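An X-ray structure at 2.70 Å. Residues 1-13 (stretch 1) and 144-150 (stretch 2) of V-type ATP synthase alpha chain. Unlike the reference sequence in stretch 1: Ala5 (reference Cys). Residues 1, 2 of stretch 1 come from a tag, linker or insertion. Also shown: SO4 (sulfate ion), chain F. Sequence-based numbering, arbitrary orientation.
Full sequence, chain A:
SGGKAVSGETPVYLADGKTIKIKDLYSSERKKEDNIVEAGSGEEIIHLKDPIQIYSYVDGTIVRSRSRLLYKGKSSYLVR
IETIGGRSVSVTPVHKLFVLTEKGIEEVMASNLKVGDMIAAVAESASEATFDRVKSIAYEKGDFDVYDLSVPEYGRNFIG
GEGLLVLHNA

Stretch 1, residues 1-13: SGGKAVSGETPVY
Stretch 2 (144-150) FDVYDLS

Segments far apart in sequence can be joined by very few backbone hydrogen bonds, with side chains or solvent extending the contact beyond them. The N-terminal stretch of this V-type ATP synthase alpha chain and residues 144-150, most of them the end of a strand that begins earlier in the chain, give a compact example, burying 395 Å² summed over both sides. The two run antiparallel, in a register that places Ala5 near Asp148 (CA to CA 5.0 Å) and Val6 across from Tyr147 (CA to CA 5.2 Å).

Tyr147, the residue most covered by the other stretch, anchors the pairing. Its backbone is extended (phi/psi -139/153), as is that of Val6 (-129/163), and the two form an antiparallel hydrogen-bonded pair. Val6 N donates to Tyr147 O at 2.7 Å with an angle of 164° at the hydrogen, and Tyr147 N returns the bond to Val6 O at 2.8 Å and 150°. A CA-H...O contact from Val146 CA to Val6 O, 3.3 Å long, adds to the load on that carbonyl. The side chains of Val6 and Tyr147 lie on the same face of the sheet, both with chi1 in the m well (-55° and -61°); chi2 of the tyrosine is -95°. Val6 O lies near the ring plane at the edge of Tyr147, whereas Gly8 CA approaches the ring obliquely, 3.4 Å from Tyr147 CD2. Here the absence of a side chain matters: an ideal CB on Gly8 would lie 2.9 Å from Tyr147 CE2, a clash.

Asp148 is next in covered area. Its CA-to-CB bond points toward the first stretch, and chi1 of -169° (t) with chi2 of 9° brings OD2 to 2.4 Å from Ser1 N, a salt bridge with the chain's amino terminus. Ser1 comes from the expression tag, so this link is no part of the natural protein; the residue is also poorly ordered, and the short distance should be read with caution. The other carboxylate oxygen, OD1, accepts a weak bond from Leu149 N at 2.8 Å, bent to 115°.

Ala5, which replaces the reference cysteine, is the third element. Extended at -159/170, it directs its CB toward the second stretch, where it packs 3.5 Å from CG2 of Val146 (chi1 -62°, m). Farther along, Val12 CG1 meets Leu149 CD2 more loosely, at 4.3 Å; the valine is m, and the leucine has both chi angles p (48° and 73°).

After Val6 the first stretch enters a turn, though Ser7 CA is still 5.0 Å from Val146 CA. Ser7 to Thr10 form a type I turn, with Gly8 at -73/-11 and Glu9 at -87/-5, closed by Thr10 N to Ser7 O at 3.1 Å. Thr10 OG1 also donates to Ser7 O (2.7 Å), and Ser7 OG accepts from Glu9 N (3.0 Å). At this end water takes over the bridging: one molecule accepts from Gly8 N (2.9 Å) and donates to Asp145 O (2.6 Å) and sulfate O2 (2.8 Å).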

ATOM      1  N   SER A   1       1.683  -7.128   6.189  1.00 89.85           N
ATOM      2  CA  SER A   1       1.216  -8.274   6.972  1.00 89.92           C
ATOM      3  C   SER A   1       1.937  -9.578   6.622  1.00 91.60           C
ATOM      4  O   SER A   1       3.105  -9.766   6.984  1.00 99.11           O
ATOM      5  CB  SER A   1      -0.293  -8.457   6.828  1.00 86.09           C
ATOM      6  OG  SER A   1      -0.693  -9.766   7.202  1.00 83.96           O
ATOM      7  N   GLY A   2       1.245 -10.473   5.917  1.00 81.05           N
ATOM      8  CA  GLY A   2       1.769 -11.813   5.688  1.00 76.99           C
ATOM      9  C   GLY A   2       2.786 -11.918   4.566  1.00 71.73           C
ATOM     10  O   GLY A   2       2.628 -12.724   3.642  1.00 71.54           O
ATOM     11  N   GLY A   3       3.847 -11.120   4.655  1.00 64.02           N
ATOM     12  CA  GLY A   3       4.776 -10.990   3.554  1.00 60.34           C
ATOM     13  C   GLY A   3       4.315  -9.919   2.577  1.00 51.93           C
ATOM     14  O   GLY A   3       4.996  -9.636   1.602  1.00 48.68           O
ATOM     15  N   LYS A   4       3.158  -9.327   2.839  1.00 47.30           N
ATOM     16  CA  LYS A   4       2.659  -8.247   2.012  1.00 47.76           C
ATOM     17  C   LYS A   4       3.412  -6.951   2.298  1.00 51.70           C
ATOM     18  O   LYS A   4       3.499  -6.528   3.460  1.00 57.67           O
ATOM     19  CB  LYS A   4       1.175  -8.059   2.266  1.00 46.76           C
ATOM     20  CG  LYS A   4       0.377  -9.167   1.666  1.00 57.51           C
ATOM     21  CD  LYS A   4      -1.087  -8.929   1.833  1.00 72.00           C
ATOM     22  CE  LYS A   4      -1.589  -9.716   3.011  1.00 86.22           C
ATOM     23  NZ  LYS A   4      -2.689 -10.640   2.614  1.00 98.24           N
ATOM     24  N   ALA A   5       3.952  -6.327   1.249  1.00 39.48           N
ATOM     25  CA  ALA A   5       4.686  -5.078   1.405  1.00 25.82           C
ATOM     26  C   ALA A   5       4.773  -4.284   0.073  1.00 29.67           C
ATOM     27  O   ALA A   5       4.408  -4.792  -0.996  1.00 29.22           O
ATOM     28  CB  ALA A   5       6.087  -5.355   1.990  1.00 18.12           C
ATOM     29  N   VAL A   6       5.246  -3.042   0.146  1.00 20.71           N
ATOM     30  CA  VAL A   6       5.358  -2.192  -1.031  1.00 21.99           C
ATOM     31  C   VAL A   6       6.763  -1.579  -1.158  1.00 27.47           C
ATOM     32  O   VAL A   6       7.568  -1.571  -0.203  1.00 23.35           O
ATOM     33  CB  VAL A   6       4.311  -1.054  -0.995  1.00 21.17           C
ATOM     34  CG1 VAL A   6       2.895  -1.629  -0.830  1.00 14.54           C
ATOM     35  CG2 VAL A   6       4.634  -0.086   0.134  1.00 19.51           C
ATOM     36  N   SER A   7       7.064  -1.083  -2.352  1.00 21.35           N
ATOM     37  CA  SER A   7       8.346  -0.450  -2.598  1.00 18.34           C
ATOM     38  C   SER A   7       8.457   0.825  -1.778  1.00 23.73           C
ATOM     39  O   SER A   7       7.448   1.429  -1.398  1.00 30.95           O
ATOM     40  CB  SER A   7       8.505  -0.138  -4.081  1.00 24.94           C
ATOM     41  OG  SER A   7       9.261   1.048  -4.248  1.00 39.63           O
ATOM     42  N   GLY A   8       9.685   1.245  -1.513  1.00 19.31           N
ATOM     43  CA  GLY A   8       9.898   2.372  -0.629  1.00 21.62           C
ATOM     44  C   GLY A   8       9.499   3.667  -1.294  1.00 27.81           C
ATOM     45  O   GLY A   8       9.415   4.719  -0.648  1.00 33.19           O
ATOM     46  N   GLU A   9       9.255   3.589  -2.601  1.00 24.97           N
ATOM     47  CA  GLU A   9       8.949   4.779  -3.395  1.00 24.45           C
ATOM     48  C   GLU A   9       7.465   5.054  -3.353  1.00 26.52           C
ATOM     49  O   GLU A   9       7.003   6.053  -3.866  1.00 28.45           O
ATOM     50  CB  GLU A   9       9.390   4.576  -4.840  1.00 23.90           C
ATOM     51  CG  GLU A   9      10.888   4.390  -4.980  1.00 36.41           C
ATOM     52  CD  GLU A   9      11.658   5.674  -4.683  1.00 50.95           C
ATOM     53  OE1 GLU A   9      11.089   6.770  -4.939  1.00 49.38           O
ATOM     54  OE2 GLU A   9      12.825   5.583  -4.205  1.00 51.86           O
ATOM     55  N   THR A  10       6.725   4.148  -2.729  1.00 27.80           N
ATOM     56  CA  THR A  10       5.286   4.223  -2.715  1.00 24.63           C
ATOM     57  C   THR A  10       4.856   5.438  -1.916  1.00 30.34           C
ATOM     58  O   THR A  10       5.245   5.589  -0.760  1.00 32.19           O
ATOM     59  CB  THR A  10       4.682   2.954  -2.071  1.00 23.32           C
ATOM     60  OG1 THR A  10       5.156   1.789  -2.760  1.00 16.38           O
ATOM     61  CG2 THR A  10       3.146   2.996  -2.104  1.00 17.80           C
ATOM     62  N   PRO A  11       4.049   6.315  -2.536  1.00 33.43           N
ATOM     63  CA  PRO A  11       3.427   7.409  -1.793  1.00 33.91           C
ATOM     64  C   PRO A  11       2.351   6.858  -0.888  1.00 33.41           C
ATOM     65  O   PRO A  11       1.570   6.000  -1.302  1.00 26.15           O
ATOM     66  CB  PRO A  11       2.756   8.251  -2.892  1.00 27.48           C
ATOM     67  CG  PRO A  11       3.386   7.827  -4.154  1.00 22.41           C
ATOM     68  CD  PRO A  11       3.700   6.369  -3.960  1.00 27.71           C
ATOM     69  N   VAL A  12       2.321   7.350   0.340  1.00 35.95           N
ATOM     70  CA  VAL A  12       1.154   7.179   1.178  1.00 34.69           C
ATOM     71  C   VAL A  12       0.545   8.547   1.397  1.00 34.24           C
ATOM     72  O   VAL A  12       1.225   9.555   1.240  1.00 36.53           O
ATOM     73  CB  VAL A  12       1.516   6.539   2.489  1.00 34.60           C
ATOM     74  CG1 VAL A  12       2.093   5.197   2.206  1.00 40.79           C
ATOM     75  CG2 VAL A  12       2.526   7.361   3.190  1.00 37.34           C
ATOM     76  N   TYR A  13      -0.743   8.586   1.723  1.00 40.48           N
ATOM     77  CA  TYR A  13      -1.468   9.855   1.804  1.00 38.01           C
ATOM     78  C   TYR A  13      -1.858  10.158   3.243  1.00 37.60           C
ATOM     79  O   TYR A  13      -2.688   9.458   3.836  1.00 41.64           O
ATOM     80  CB  TYR A  13      -2.668   9.840   0.842  1.00 32.03           C
ATOM     81  CG  TYR A  13      -2.182   9.660  -0.583  1.00 39.18           C
ATOM     82  CD1 TYR A  13      -1.838  10.767  -1.367  1.00 42.07           C
ATOM     83  CD2 TYR A  13      -1.978   8.388  -1.117  1.00 38.92           C
ATOM     84  CE1 TYR A  13      -1.351  10.613  -2.656  1.00 38.05           C
ATOM     85  CE2 TYR A  13      -1.491   8.218  -2.407  1.00 38.77           C
ATOM     86  CZ  TYR A  13      -1.177   9.337  -3.173  1.00 43.81           C
ATOM     87  OH  TYR A  13      -0.683   9.200  -4.456  1.00 49.11           O
ATOM     88  N   PHE A 144      15.365  -5.854  -2.823  1.00 30.46           N
ATOM     89  CA  PHE A 144      14.568  -4.686  -2.546  1.00 34.24           C
ATOM     90  C   PHE A 144      14.252  -4.520  -1.079  1.00 33.67           C
ATOM     91  O   PHE A 144      13.940  -5.486  -0.360  1.00 27.54           O
ATOM     92  CB  PHE A 144      13.286  -4.714  -3.347  1.00 27.31           C
ATOM     93  CG  PHE A 144      13.484  -5.072  -4.786  1.00 24.07           C
ATOM     94  CD1 PHE A 144      13.952  -4.131  -5.686  1.00 16.65           C
ATOM     95  CD2 PHE A 144      13.156  -6.350  -5.249  1.00 29.21           C
ATOM     96  CE1 PHE A 144      14.101  -4.456  -7.030  1.00 25.70           C
ATOM     97  CE2 PHE A 144      13.307  -6.695  -6.592  1.00 27.05           C
ATOM     98  CZ  PHE A 144      13.783  -5.752  -7.485  1.00 29.85           C
ATOM     99  N   ASP A 145      14.368  -3.273  -0.649  1.00 26.73           N
ATOM    100  CA  ASP A 145      13.784  -2.845   0.600  1.00 39.07           C
ATOM    101  C   ASP A 145      12.278  -2.724   0.416  1.00 39.64           C
ATOM    102  O   ASP A 145      11.810  -2.078  -0.530  1.00 37.90           O
ATOM    103  CB  ASP A 145      14.351  -1.486   0.976  1.00 47.31           C
ATOM    104  CG  ASP A 145      15.751  -1.578   1.480  1.00 47.14           C
ATOM    105  OD1 ASP A 145      16.155  -2.698   1.884  1.00 43.37           O
ATOM    106  OD2 ASP A 145      16.422  -0.531   1.484  1.00 44.31           O
ATOM    107  N   VAL A 146      11.506  -3.349   1.295  1.00 35.76           N
ATOM    108  CA  VAL A 146      10.063  -3.195   1.197  1.00 41.88           C
ATOM    109  C   VAL A 146       9.492  -2.728   2.532  1.00 38.11           C
ATOM    110  O   VAL A 146      10.121  -2.895   3.580  1.00 29.58           O
ATOM    111  CB  VAL A 146       9.343  -4.468   0.643  1.00 28.44           C
ATOM    112  CG1 VAL A 146       9.811  -4.764  -0.749  1.00 24.18           C
ATOM    113  CG2 VAL A 146       9.590  -5.668   1.524  1.00 27.25           C
ATOM    114  N   TYR A 147       8.309  -2.128   2.468  1.00 38.27           N
ATOM    115  CA  TYR A 147       7.709  -1.433   3.602  1.00 32.54           C
ATOM    116  C   TYR A 147       6.214  -1.727   3.678  1.00 37.84           C
ATOM    117  O   TYR A 147       5.562  -2.017   2.670  1.00 35.31           O
ATOM    118  CB  TYR A 147       7.915   0.078   3.458  1.00 25.53           C
ATOM    119  CG  TYR A 147       9.367   0.514   3.430  1.00 29.08           C
ATOM    120  CD1 TYR A 147      10.000   0.922   4.600  1.00 29.39           C
ATOM    121  CD2 TYR A 147      10.113   0.513   2.245  1.00 22.10           C
ATOM    122  CE1 TYR A 147      11.316   1.326   4.603  1.00 29.42           C
ATOM    123  CE2 TYR A 147      11.448   0.921   2.237  1.00 23.61           C
ATOM    124  CZ  TYR A 147      12.047   1.324   3.431  1.00 31.66           C
ATOM    125  OH  TYR A 147      13.373   1.734   3.495  1.00 28.27           O
ATOM    126  N   ASP A 148       5.679  -1.644   4.888  1.00 44.73           N
ATOM    127  CA  ASP A 148       4.259  -1.829   5.140  1.00 43.01           C
ATOM    128  C   ASP A 148       3.911  -0.963   6.334  1.00 37.43           C
ATOM    129  O   ASP A 148       4.766  -0.642   7.154  1.00 34.53           O
ATOM    130  CB  ASP A 148       3.962  -3.302   5.447  1.00 47.27           C
ATOM    131  CG  ASP A 148       2.459  -3.629   5.453  1.00 56.51           C
ATOM    132  OD1 ASP A 148       1.654  -2.753   5.056  1.00 47.50           O
ATOM    133  OD2 ASP A 148       2.092  -4.779   5.836  1.00 60.70           O
ATOM    134  N   LEU A 149       2.657  -0.564   6.427  1.00 42.10           N
ATOM    135  CA  LEU A 149       2.167   0.039   7.649  1.00 47.53           C
ATOM    136  C   LEU A 149       0.897  -0.681   8.056  1.00 54.55           C
ATOM    137  O   LEU A 149       0.326  -1.409   7.251  1.00 64.98           O
ATOM    138  CB  LEU A 149       1.927   1.528   7.441  1.00 41.56           C
ATOM    139  CG  LEU A 149       1.159   1.972   6.207  1.00 34.42           C
ATOM    140  CD1 LEU A 149      -0.309   1.640   6.358  1.00 39.62           C
ATOM    141  CD2 LEU A 149       1.331   3.462   6.017  1.00 26.06           C
ATOM    142  N   SER A 150       0.440  -0.494   9.285  1.00 56.78           N
ATOM    143  CA  SER A 150      -0.836  -1.096   9.661  1.00 61.17           C
ATOM    144  C   SER A 150      -1.961  -0.065   9.560  1.00 62.95           C
ATOM    145  O   SER A 150      -1.804   1.083   9.958  1.00 55.57           O
ATOM    146  CB  SER A 150      -0.773  -1.700  11.063  1.00 56.06           C
ATOM    147  OG  SER A 150      -0.864  -0.693  12.056  1.00 56.39           O
TER
HETATM  148  S   SO4 F 204      13.140   0.037  -6.097  1.00 84.74           S
HETATM  149  O1  SO4 F 204      11.719   0.345  -6.329  1.00 75.12           O
HETATM  150  O2  SO4 F 204      13.353  -0.433  -4.723  1.00 86.50           O
HETATM  151  O3  SO4 F 204      13.569  -1.001  -7.039  1.00 88.19           O
HETATM  152  O4  SO4 F 204      13.964   1.235  -6.296  1.00 87.74           O
HETATM  153  O   HOH W   1      12.151  -0.159  -2.180  1.00 42.13           O